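Local coordinates for protein pseudoperoxidase (Leishmania major, PDB 5VIA) that binds heme b within a peroxidase-family fold but, as a pseudoperoxidase, probably departs from the activity generally assigned to that family, at residues Ala34-Ile38 / Gly96-Leu100; Arg39-Val43 / Cys60-Leu66. One frame throughout, in Å; residues are numbered along the deposited sequence.

Helix 33-49 supplies one side of both contacts, an example of a single helix serving different partners along its length. Followed from the N terminus, its first part, Ala34-Ile38, and the next turn, Arg39-Val43, come in succession. The chain then runs through the segment Cys60-Leu66, which turns back on Arg39-Val43 and closes the shorter loop at contact 2. After helix 67-79 it continues into helix 85-99, whose end meets Ala34-Ile38 and closes the longer loop at contact 1. Contact 2 therefore lies wholly within the span enclosed by contact 1. The two touch where Thr36 CG2 packs on Leu66 CD2, and both reach the heme, so helix 33-49 joins helix 85-99, the ligand-bearing loop and the cofactor.

Contact 1: Ala34-Ile38 / Gly96-Leu100; sequences AATSI and GIKYL. With HEM (protoporphyrin IX containing Fe), chain B.
Ala34 and Ile38 pack against Gly96 and Leu100 where two helices of the predominantly helical peroxidase fold, 33-49 and 85-99, meet through small residues and aliphatic side chains. With no side chain on Gly96, the backbones draw close: the CA atoms of Ala34 and Gly96 are 4.2 Å apart, and the carbonyl oxygen of Ala34 faces the glycine CA. The methyl of Ala34 packs into the angle between Tyr99 and Leu100, with its CB 3.4 Å from Tyr99 CD2, at an oblique approach to the ring, and 3.9 Å from Leu100 CG.

Ile38 forms the second half of the interface. Its CG1 branch lies opposite the carbonyl carbon (chi1 -66°) and runs on extended, which carries CD1 onto the Gly96-Ile97 peptide, 3.6 Å from Ile97 N. The same methyl also touches Ile97 CG1 and Leu100 CD1. Beyond it, Phe274 of helix 263-279 packs on both isoleucines. The other branch of Ile38, CG2, turns to the heme and meets its CMD methyl at 3.8 Å, so one residue links the helix pair to the cofactor.

On the same helix Thr36 makes no contact with Gly96-Leu100 and instead serves a heme propionate. Asp32 O is one hydrogen-bonding partner of its hydroxyl; with chi1 at -41°, Thr36 OG1 also hydrogen-bonds heme O1D at 2.7 Å.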
ATOM      1  N   ALA A  34      -2.387  -6.041  -9.437  1.00 30.61           N
ATOM      2  CA  ALA A  34      -1.252  -5.124  -9.366  1.00 30.31           C
ATOM      3  C   ALA A  34      -1.373  -4.247  -8.141  1.00 31.29           C
ATOM      4  O   ALA A  34      -0.422  -4.119  -7.344  1.00 29.03           O
ATOM      5  CB  ALA A  34      -1.165  -4.280 -10.617  1.00 29.95           C
ATOM      6  N   ALA A  35      -2.535  -3.623  -7.969  1.00 26.94           N
ATOM      7  CA  ALA A  35      -2.704  -2.789  -6.784  1.00 27.56           C
ATOM      8  C   ALA A  35      -2.697  -3.616  -5.489  1.00 26.31           C
ATOM      9  O   ALA A  35      -2.168  -3.175  -4.459  1.00 26.28           O
ATOM     10  CB  ALA A  35      -3.952  -1.935  -6.894  1.00 27.73           C
ATOM     11  N   THR A  36      -3.275  -4.812  -5.520  1.00 26.55           N
ATOM     12  CA  THR A  36      -3.248  -5.652  -4.324  1.00 26.32           C
ATOM     13  C   THR A  36      -1.798  -6.038  -3.955  1.00 29.07           C
ATOM     14  O   THR A  36      -1.448  -6.123  -2.766  1.00 27.22           O
ATOM     15  CB  THR A  36      -4.116  -6.906  -4.474  1.00 28.36           C
ATOM     16  OG1 THR A  36      -5.351  -6.568  -5.131  1.00 28.57           O
ATOM     17  CG2 THR A  36      -4.414  -7.486  -3.089  1.00 29.22           C
ATOM     18  N   SER A  37      -0.953  -6.247  -4.964  1.00 27.18           N
ATOM     19  CA  SER A  37       0.447  -6.561  -4.703  1.00 26.79           C
ATOM     20  C   SER A  37       1.155  -5.363  -4.073  1.00 27.45           C
ATOM     21  O   SER A  37       2.056  -5.534  -3.252  1.00 28.44           O
ATOM     22  CB  SER A  37       1.160  -6.992  -5.984  1.00 27.96           C
ATOM     23  OG  SER A  37       0.489  -8.093  -6.592  1.00 29.98           O
ATOM     24  N   ILE A  38       0.741  -4.155  -4.444  1.00 26.46           N
ATOM     25  CA  ILE A  38       1.303  -2.949  -3.848  1.00 26.44           C
ATOM     26  C   ILE A  38       0.859  -2.866  -2.397  1.00 26.46           C
ATOM     27  O   ILE A  38       1.678  -2.616  -1.511  1.00 24.98           O
ATOM     28  CB  ILE A  38       0.860  -1.672  -4.588  1.00 24.93           C
ATOM     29  CG1 ILE A  38       1.446  -1.652  -5.998  1.00 26.00           C
ATOM     30  CG2 ILE A  38       1.272  -0.410  -3.797  1.00 24.65           C
ATOM     31  CD1 ILE A  38       0.902  -0.524  -6.850  1.00 25.25           C
ATOM     32  N   GLY A  96       3.942  -3.978  -9.534  1.00 27.89           N
ATOM     33  CA  GLY A  96       2.601  -3.410  -9.464  1.00 27.12           C
ATOM     34  C   GLY A  96       2.616  -1.927  -9.794  1.00 27.75           C
ATOM     35  O   GLY A  96       1.767  -1.434 -10.547  1.00 25.80           O
ATOM     36  N   ILE A  97       3.583  -1.204  -9.229  1.00 26.56           N
ATOM     37  CA  ILE A  97       3.724   0.217  -9.519  1.00 27.67           C
ATOM     38  C   ILE A  97       3.970   0.436 -11.013  1.00 27.06           C
ATOM     39  O   ILE A  97       3.333   1.295 -11.647  1.00 28.00           O
ATOM     40  CB  ILE A  97       4.887   0.841  -8.717  1.00 28.20           C
ATOM     41  CG1 ILE A  97       4.632   0.716  -7.214  1.00 26.44           C
ATOM     42  CG2 ILE A  97       5.072   2.307  -9.083  1.00 29.14           C
ATOM     43  CD1 ILE A  97       5.856   1.035  -6.368  1.00 24.81           C
ATOM     44  N   LYS A  98       4.915  -0.318 -11.569  1.00 30.03           N
ATOM     45  CA  LYS A  98       5.217  -0.262 -12.997  1.00 30.03           C
ATOM     46  C   LYS A  98       3.975  -0.519 -13.837  1.00 31.17           C
ATOM     47  O   LYS A  98       3.698   0.205 -14.809  1.00 31.31           O
ATOM     48  CB  LYS A  98       6.279  -1.314 -13.345  1.00 31.08           C
ATOM     49  CG  LYS A  98       6.731  -1.327 -14.800  1.00 32.02           C
ATOM     50  CD  LYS A  98       7.786  -2.409 -15.024  1.00 34.26           C
ATOM     51  CE  LYS A  98       8.480  -2.281 -16.380  1.00 37.42           C
ATOM     52  NZ  LYS A  98       7.612  -2.568 -17.536  1.00 39.40           N
ATOM     53  N   TYR A  99       3.237  -1.564 -13.476  1.00 34.19           N
ATOM     54  CA  TYR A  99       2.058  -1.939 -14.254  1.00 33.75           C
ATOM     55  C   TYR A  99       1.033  -0.810 -14.213  1.00 34.28           C
ATOM     56  O   TYR A  99       0.365  -0.536 -15.201  1.00 33.45           O
ATOM     57  CB  TYR A  99       1.448  -3.260 -13.755  1.00 33.77           C
ATOM     58  CG  TYR A  99       0.154  -3.618 -14.469  1.00 35.38           C
ATOM     59  CD1 TYR A  99       0.167  -4.210 -15.724  1.00 37.90           C
ATOM     60  CD2 TYR A  99      -1.081  -3.335 -13.888  1.00 34.74           C
ATOM     61  CE1 TYR A  99      -1.009  -4.525 -16.380  1.00 39.19           C
ATOM     62  CE2 TYR A  99      -2.265  -3.639 -14.536  1.00 37.03           C
ATOM     63  CZ  TYR A  99      -2.224  -4.234 -15.776  1.00 38.83           C
ATOM     64  OH  TYR A  99      -3.405  -4.529 -16.416  1.00 41.04           O
ATOM     65  N   LEU A 100       0.943  -0.136 -13.071  1.00 28.70           N
ATOM     66  CA  LEU A 100      -0.032   0.933 -12.905  1.00 27.87           C
ATOM     67  C   LEU A 100       0.523   2.324 -13.244  1.00 28.16           C
ATOM     68  O   LEU A 100       0.027   3.339 -12.740  1.00 28.22           O
ATOM     69  CB  LEU A 100      -0.612   0.901 -11.492  1.00 26.46           C
ATOM     70  CG  LEU A 100      -1.363  -0.392 -11.169  1.00 26.80           C
ATOM     71  CD1 LEU A 100      -1.756  -0.425  -9.711  1.00 26.80           C
ATOM     72  CD2 LEU A 100      -2.594  -0.544 -12.076  1.00 26.12           C
TER
HETATM   73  CHA HEM B 500      -6.609  -0.197  -0.112  1.00 25.64           C
HETATM   74  CHB HEM B 500      -7.093   2.299   4.046  1.00 20.37           C
HETATM   75  CHC HEM B 500      -2.261   2.763   4.142  1.00 21.94           C
HETATM   76  CHD HEM B 500      -1.878   0.927  -0.359  1.00 23.87           C
HETATM   77  C1A HEM B 500      -7.118   0.367   1.032  1.00 23.55           C
HETATM   78  C2A HEM B 500      -8.486   0.217   1.476  1.00 21.81           C
HETATM   79  C3A HEM B 500      -8.631   0.889   2.614  1.00 19.68           C
HETATM   80  C4A HEM B 500      -7.349   1.509   2.942  1.00 19.96           C
HETATM   81  CMA HEM B 500      -9.922   1.006   3.443  1.00 26.69           C
HETATM   82  CAA HEM B 500      -9.565  -0.629   0.765  1.00 22.76           C
HETATM   83  CBA HEM B 500      -9.193  -2.079   1.131  1.00 17.79           C
HETATM   84  CGA HEM B 500     -10.127  -3.103   0.524  1.00 26.20           C
HETATM   85  O1A HEM B 500     -11.339  -3.074   0.850  1.00 27.38           O
HETATM   86  O2A HEM B 500      -9.650  -3.971  -0.258  1.00 25.36           O
HETATM   87  C1B HEM B 500      -5.825   2.636   4.474  1.00 24.43           C
HETATM   88  C2B HEM B 500      -5.472   3.370   5.667  1.00 20.83           C
HETATM   89  C3B HEM B 500      -4.137   3.489   5.724  1.00 26.03           C
HETATM   90  C4B HEM B 500      -3.587   2.864   4.523  1.00 26.16           C
HETATM   91  CMB HEM B 500      -6.479   3.881   6.709  1.00 19.27           C
HETATM   92  CAB HEM B 500      -3.391   4.216   6.871  1.00 27.17           C
HETATM   93  CBB HEM B 500      -2.139   3.898   7.221  1.00 22.93           C
HETATM   94  C1C HEM B 500      -1.728   2.323   2.943  1.00 20.65           C
HETATM   95  C2C HEM B 500      -0.314   2.353   2.548  1.00 20.54           C
HETATM   96  C3C HEM B 500      -0.222   1.834   1.293  1.00 19.91           C
HETATM   97  C4C HEM B 500      -1.566   1.472   0.868  1.00 21.01           C
HETATM   98  CMC HEM B 500       0.828   2.880   3.462  1.00 19.51           C
HETATM   99  CAC HEM B 500       0.978   1.576   0.353  1.00 21.12           C
HETATM  100  CBC HEM B 500       2.255   1.723   0.731  1.00 45.69           C
HETATM  101  C1D HEM B 500      -3.117   0.465  -0.731  1.00 20.90           C
HETATM  102  C2D HEM B 500      -3.437  -0.126  -2.014  1.00 20.79           C
HETATM  103  C3D HEM B 500      -4.917  -0.475  -1.939  1.00 21.50           C
HETATM  104  C4D HEM B 500      -5.340  -0.059  -0.618  1.00 21.37           C
HETATM  105  CMD HEM B 500      -2.483  -0.357  -3.206  1.00 22.63           C
HETATM  106  CAD HEM B 500      -5.771  -1.158  -3.041  1.00 19.04           C
HETATM  107  CBD HEM B 500      -5.596  -2.663  -2.799  1.00 21.88           C
HETATM  108  CGD HEM B 500      -6.405  -3.484  -3.774  1.00 27.99           C
HETATM  109  O1D HEM B 500      -6.519  -4.729  -3.569  1.00 26.21           O
HETATM  110  O2D HEM B 500      -6.935  -2.888  -4.746  1.00 21.51           O
HETATM  111  NA  HEM B 500      -6.447   1.171   1.947  1.00 21.47           N
HETATM  112  NB  HEM B 500      -4.659   2.353   3.795  1.00 21.70           N
HETATM  113  NC  HEM B 500      -2.462   1.778   1.885  1.00 22.92           N
HETATM  114  ND  HEM B 500      -4.262   0.502   0.060  1.00 21.48           N
HETATM  115 FE   HEM B 500      -4.482   1.404   1.960  1.00 28.24          FE

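Contact 2: Arg39-Val43 / Cys60-Leu66; sequences RTAFV and CAVVRGL. With HEM (protoporphyrin IX containing Fe), chain B.
This contact belongs to the heme pocket, where Arg39 and Phe42 from helix 33-49 meet the loop carrying Cys60, an axial ligand of the iron; the spacing of the two side chains resembles the Arg-x-x-aromatic pattern on the distal helix of heme peroxidases. Cys60 SG lies 2.5 Å from the iron, and His159 is the second axial ligand. A chi1 of 63° sets the sulfur between backbone N and carbonyl carbon. Arg39 CD touches Cys60 SG at 3.4 Å.

The chain of Arg39 leaves its helix extended, then bends at chi3 (80°), turning the edge of the guanidinium to the loop's carbonyl oxygens. NH1 bonds to Cys60 O at 2.7 Å and to Val62 O at 3.2 Å, while NH2 makes the straighter bond to Arg64 O (2.9 Å, 165°). All three acceptors lie close to the guanidinium plane, which helps fix its rotation, and Leu66 CD2 rests over one face. Phe42 turns an edge to the sulfur, its CD2 3.7 Å away, and lays a face over the heme methyl CMC. Val43 CG1 and Leu66 CD1 meet tip to tip at 4.1 Å.

Helix 33-49 is thus wedged between the loop, which leads into helix 67-79, and helix 263-279, whose Met277 packs against Phe42.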
ATOM      1  N   ARG A  39      -0.433  -3.100  -2.149  1.00 25.92           N
ATOM      2  CA  ARG A  39      -0.931  -3.103  -0.783  1.00 26.51           C
ATOM      3  C   ARG A  39      -0.148  -4.104   0.074  1.00 27.75           C
ATOM      4  O   ARG A  39       0.173  -3.825   1.222  1.00 27.24           O
ATOM      5  CB  ARG A  39      -2.423  -3.439  -0.715  1.00 27.32           C
ATOM      6  CG  ARG A  39      -2.859  -3.639   0.738  1.00 30.79           C
ATOM      7  CD  ARG A  39      -4.364  -3.576   0.950  1.00 31.77           C
ATOM      8  NE  ARG A  39      -5.017  -4.806   0.596  1.00 36.19           N
ATOM      9  CZ  ARG A  39      -5.243  -5.813   1.430  1.00 34.75           C
ATOM     10  NH1 ARG A  39      -4.848  -5.747   2.693  1.00 33.96           N
ATOM     11  NH2 ARG A  39      -5.860  -6.887   0.986  1.00 30.56           N
ATOM     12  N   THR A  40       0.157  -5.258  -0.512  1.00 27.11           N
ATOM     13  CA  THR A  40       0.913  -6.300   0.171  1.00 27.16           C
ATOM     14  C   THR A  40       2.276  -5.824   0.696  1.00 27.98           C
ATOM     15  O   THR A  40       2.738  -6.301   1.726  1.00 28.39           O
ATOM     16  CB  THR A  40       1.085  -7.502  -0.750  1.00 31.80           C
ATOM     17  OG1 THR A  40      -0.214  -7.971  -1.136  1.00 31.75           O
ATOM     18  CG2 THR A  40       1.791  -8.618  -0.036  1.00 34.86           C
ATOM     19  N   ALA A  41       2.918  -4.888   0.003  1.00 26.99           N
ATOM     20  CA  ALA A  41       4.201  -4.386   0.493  1.00 27.18           C
ATOM     21  C   ALA A  41       3.988  -3.664   1.812  1.00 27.46           C
ATOM     22  O   ALA A  41       4.831  -3.741   2.714  1.00 25.97           O
ATOM     23  CB  ALA A  41       4.849  -3.473  -0.513  1.00 26.88           C
ATOM     24  N   PHE A  42       2.870  -2.943   1.909  1.00 22.88           N
ATOM     25  CA  PHE A  42       2.497  -2.269   3.148  1.00 23.48           C
ATOM     26  C   PHE A  42       2.056  -3.246   4.234  1.00 24.41           C
ATOM     27  O   PHE A  42       2.472  -3.120   5.396  1.00 23.23           O
ATOM     28  CB  PHE A  42       1.415  -1.189   2.909  1.00 22.66           C
ATOM     29  CG  PHE A  42       0.817  -0.642   4.183  1.00 23.79           C
ATOM     30  CD1 PHE A  42       1.628  -0.050   5.155  1.00 22.09           C
ATOM     31  CD2 PHE A  42      -0.548  -0.716   4.414  1.00 24.88           C
ATOM     32  CE1 PHE A  42       1.079   0.453   6.332  1.00 23.02           C
ATOM     33  CE2 PHE A  42      -1.101  -0.223   5.583  1.00 26.96           C
ATOM     34  CZ  PHE A  42      -0.286   0.361   6.549  1.00 27.04           C
ATOM     35  N   VAL A  43       1.210  -4.213   3.875  1.00 22.18           N
ATOM     36  CA  VAL A  43       0.810  -5.249   4.828  1.00 21.16           C
ATOM     37  C   VAL A  43       2.051  -5.877   5.490  1.00 23.71           C
ATOM     38  O   VAL A  43       2.126  -5.986   6.725  1.00 22.54           O
ATOM     39  CB  VAL A  43      -0.031  -6.356   4.140  1.00 23.66           C
ATOM     40  CG1 VAL A  43      -0.424  -7.408   5.129  1.00 23.54           C
ATOM     41  CG2 VAL A  43      -1.284  -5.755   3.494  1.00 23.71           C
ATOM     42  N   CYS A  60      -5.110  -0.625   5.903  1.00 27.59           N
ATOM     43  CA  CYS A  60      -5.365  -1.813   5.099  1.00 27.37           C
ATOM     44  C   CYS A  60      -4.321  -2.909   5.317  1.00 27.40           C
ATOM     45  O   CYS A  60      -4.228  -3.850   4.523  1.00 25.76           O
ATOM     46  CB  CYS A  60      -5.460  -1.463   3.613  1.00 26.93           C
ATOM     47  SG  CYS A  60      -3.921  -0.803   2.949  1.00 25.50           S
ATOM     48  N   ALA A  61      -3.567  -2.816   6.414  1.00 26.38           N
ATOM     49  CA  ALA A  61      -2.616  -3.864   6.762  1.00 26.56           C
ATOM     50  C   ALA A  61      -3.315  -5.097   7.315  1.00 28.88           C
ATOM     51  O   ALA A  61      -2.827  -5.725   8.258  1.00 28.71           O
ATOM     52  CB  ALA A  61      -1.579  -3.332   7.788  1.00 26.09           C
ATOM     53  N   VAL A  62      -4.466  -5.448   6.749  1.00 29.65           N
ATOM     54  CA  VAL A  62      -5.154  -6.655   7.174  1.00 29.37           C
ATOM     55  C   VAL A  62      -4.658  -7.815   6.326  1.00 27.62           C
ATOM     56  O   VAL A  62      -4.150  -7.612   5.227  1.00 30.28           O
ATOM     57  CB  VAL A  62      -6.708  -6.523   7.106  1.00 34.39           C
ATOM     58  CG1 VAL A  62      -7.197  -5.358   7.970  1.00 32.53           C
ATOM     59  CG2 VAL A  62      -7.195  -6.374   5.672  1.00 32.45           C
ATOM     60  N   VAL A  63      -4.800  -9.028   6.835  1.00 35.30           N
ATOM     61  CA  VAL A  63      -4.278 -10.200   6.150  1.00 35.94           C
ATOM     62  C   VAL A  63      -5.280 -10.708   5.115  1.00 36.83           C
ATOM     63  O   VAL A  63      -4.970 -11.593   4.302  1.00 36.96           O
ATOM     64  CB  VAL A  63      -3.962 -11.313   7.155  1.00 37.96           C
ATOM     65  CG1 VAL A  63      -5.240 -11.947   7.673  1.00 40.82           C
ATOM     66  CG2 VAL A  63      -3.090 -12.359   6.522  1.00 41.54           C
ATOM     67  N   ARG A  64      -6.482 -10.136   5.142  1.00 31.78           N
ATOM     68  CA  ARG A  64      -7.575 -10.619   4.299  1.00 32.64           C
ATOM     69  C   ARG A  64      -7.444 -10.139   2.855  1.00 33.10           C
ATOM     70  O   ARG A  64      -6.830  -9.111   2.581  1.00 32.71           O
ATOM     71  CB  ARG A  64      -8.929 -10.197   4.883  1.00 35.37           C
ATOM     72  CG  ARG A  64      -9.177 -10.663   6.330  1.00 38.35           C
ATOM     73  CD  ARG A  64     -10.600 -10.319   6.827  1.00 38.54           C
ATOM     74  NE  ARG A  64     -10.865  -8.875   6.766  1.00 37.74           N
ATOM     75  CZ  ARG A  64     -10.682  -8.027   7.780  1.00 39.51           C
ATOM     76  NH1 ARG A  64     -10.242  -8.464   8.954  1.00 37.57           N
ATOM     77  NH2 ARG A  64     -10.947  -6.735   7.627  1.00 39.25           N
ATOM     78  N   GLY A  65      -8.006 -10.912   1.929  1.00 35.27           N
ATOM     79  CA  GLY A  65      -8.014 -10.542   0.528  1.00 35.21           C
ATOM     80  C   GLY A  65      -6.677 -10.629  -0.184  1.00 35.05           C
ATOM     81  O   GLY A  65      -6.424  -9.864  -1.114  1.00 35.13           O
ATOM     82  N   LEU A  66      -5.821 -11.557   0.233  1.00 36.19           N
ATOM     83  CA  LEU A  66      -4.481 -11.645  -0.346  1.00 33.89           C
ATOM     84  C   LEU A  66      -4.210 -13.012  -0.968  1.00 34.21           C
ATOM     85  O   LEU A  66      -3.065 -13.307  -1.322  1.00 34.77           O
ATOM     86  CB  LEU A  66      -3.421 -11.343   0.716  1.00 35.69           C
ATOM     87  CG  LEU A  66      -3.389  -9.934   1.306  1.00 32.80           C
ATOM     88  CD1 LEU A  66      -2.277  -9.828   2.337  1.00 32.47           C
ATOM     89  CD2 LEU A  66      -3.215  -8.908   0.193  1.00 31.64           C
TER
HETATM   90  CHA HEM B 500      -6.609  -0.197  -0.112  1.00 25.64           C
HETATM   91  CHB HEM B 500      -7.093   2.299   4.046  1.00 20.37           C
HETATM   92  CHC HEM B 500      -2.261   2.763   4.142  1.00 21.94           C
HETATM   93  CHD HEM B 500      -1.878   0.927  -0.359  1.00 23.87           C
HETATM   94  C1A HEM B 500      -7.118   0.367   1.032  1.00 23.55           C
HETATM   95  C2A HEM B 500      -8.486   0.217   1.476  1.00 21.81           C
HETATM   96  C3A HEM B 500      -8.631   0.889   2.614  1.00 19.68           C
HETATM   97  C4A HEM B 500      -7.349   1.509   2.942  1.00 19.96           C
HETATM   98  CMA HEM B 500      -9.922   1.006   3.443  1.00 26.69           C
HETATM   99  CAA HEM B 500      -9.565  -0.629   0.765  1.00 22.76           C
HETATM  100  CBA HEM B 500      -9.193  -2.079   1.131  1.00 17.79           C
HETATM  101  CGA HEM B 500     -10.127  -3.103   0.524  1.00 26.20           C
HETATM  102  O1A HEM B 500     -11.339  -3.074   0.850  1.00 27.38           O
HETATM  103  O2A HEM B 500      -9.650  -3.971  -0.258  1.00 25.36           O
HETATM  104  C1B HEM B 500      -5.825   2.636   4.474  1.00 24.43           C
HETATM  105  C2B HEM B 500      -5.472   3.370   5.667  1.00 20.83           C
HETATM  106  C3B HEM B 500      -4.137   3.489   5.724  1.00 26.03           C
HETATM  107  C4B HEM B 500      -3.587   2.864   4.523  1.00 26.16           C
HETATM  108  CMB HEM B 500      -6.479   3.881   6.709  1.00 19.27           C
HETATM  109  CAB HEM B 500      -3.391   4.216   6.871  1.00 27.17           C
HETATM  110  CBB HEM B 500      -2.139   3.898   7.221  1.00 22.93           C
HETATM  111  C1C HEM B 500      -1.728   2.323   2.943  1.00 20.65           C
HETATM  112  C2C HEM B 500      -0.314   2.353   2.548  1.00 20.54           C
HETATM  113  C3C HEM B 500      -0.222   1.834   1.293  1.00 19.91           C
HETATM  114  C4C HEM B 500      -1.566   1.472   0.868  1.00 21.01           C
HETATM  115  CMC HEM B 500       0.828   2.880   3.462  1.00 19.51           C
HETATM  116  CAC HEM B 500       0.978   1.576   0.353  1.00 21.12           C
HETATM  117  CBC HEM B 500       2.255   1.723   0.731  1.00 45.69           C
HETATM  118  C1D HEM B 500      -3.117   0.465  -0.731  1.00 20.90           C
HETATM  119  C2D HEM B 500      -3.437  -0.126  -2.014  1.00 20.79           C
HETATM  120  C3D HEM B 500      -4.917  -0.475  -1.939  1.00 21.50           C
HETATM  121  C4D HEM B 500      -5.340  -0.059  -0.618  1.00 21.37           C
HETATM  122  CMD HEM B 500      -2.483  -0.357  -3.206  1.00 22.63           C
HETATM  123  CAD HEM B 500      -5.771  -1.158  -3.041  1.00 19.04           C
HETATM  124  CBD HEM B 500      -5.596  -2.663  -2.799  1.00 21.88           C
HETATM  125  CGD HEM B 500      -6.405  -3.484  -3.774  1.00 27.99           C
HETATM  126  O1D HEM B 500      -6.519  -4.729  -3.569  1.00 26.21           O
HETATM  127  O2D HEM B 500      -6.935  -2.888  -4.746  1.00 21.51           O
HETATM  128  NA  HEM B 500      -6.447   1.171   1.947  1.00 21.47           N
HETATM  129  NB  HEM B 500      -4.659   2.353   3.795  1.00 21.70           N
HETATM  130  NC  HEM B 500      -2.462   1.778   1.885  1.00 22.92           N
HETATM  131  ND  HEM B 500      -4.262   0.502   0.060  1.00 21.48           N
HETATM  132 FE   HEM B 500      -4.482   1.404   1.960  1.00 28.24          FE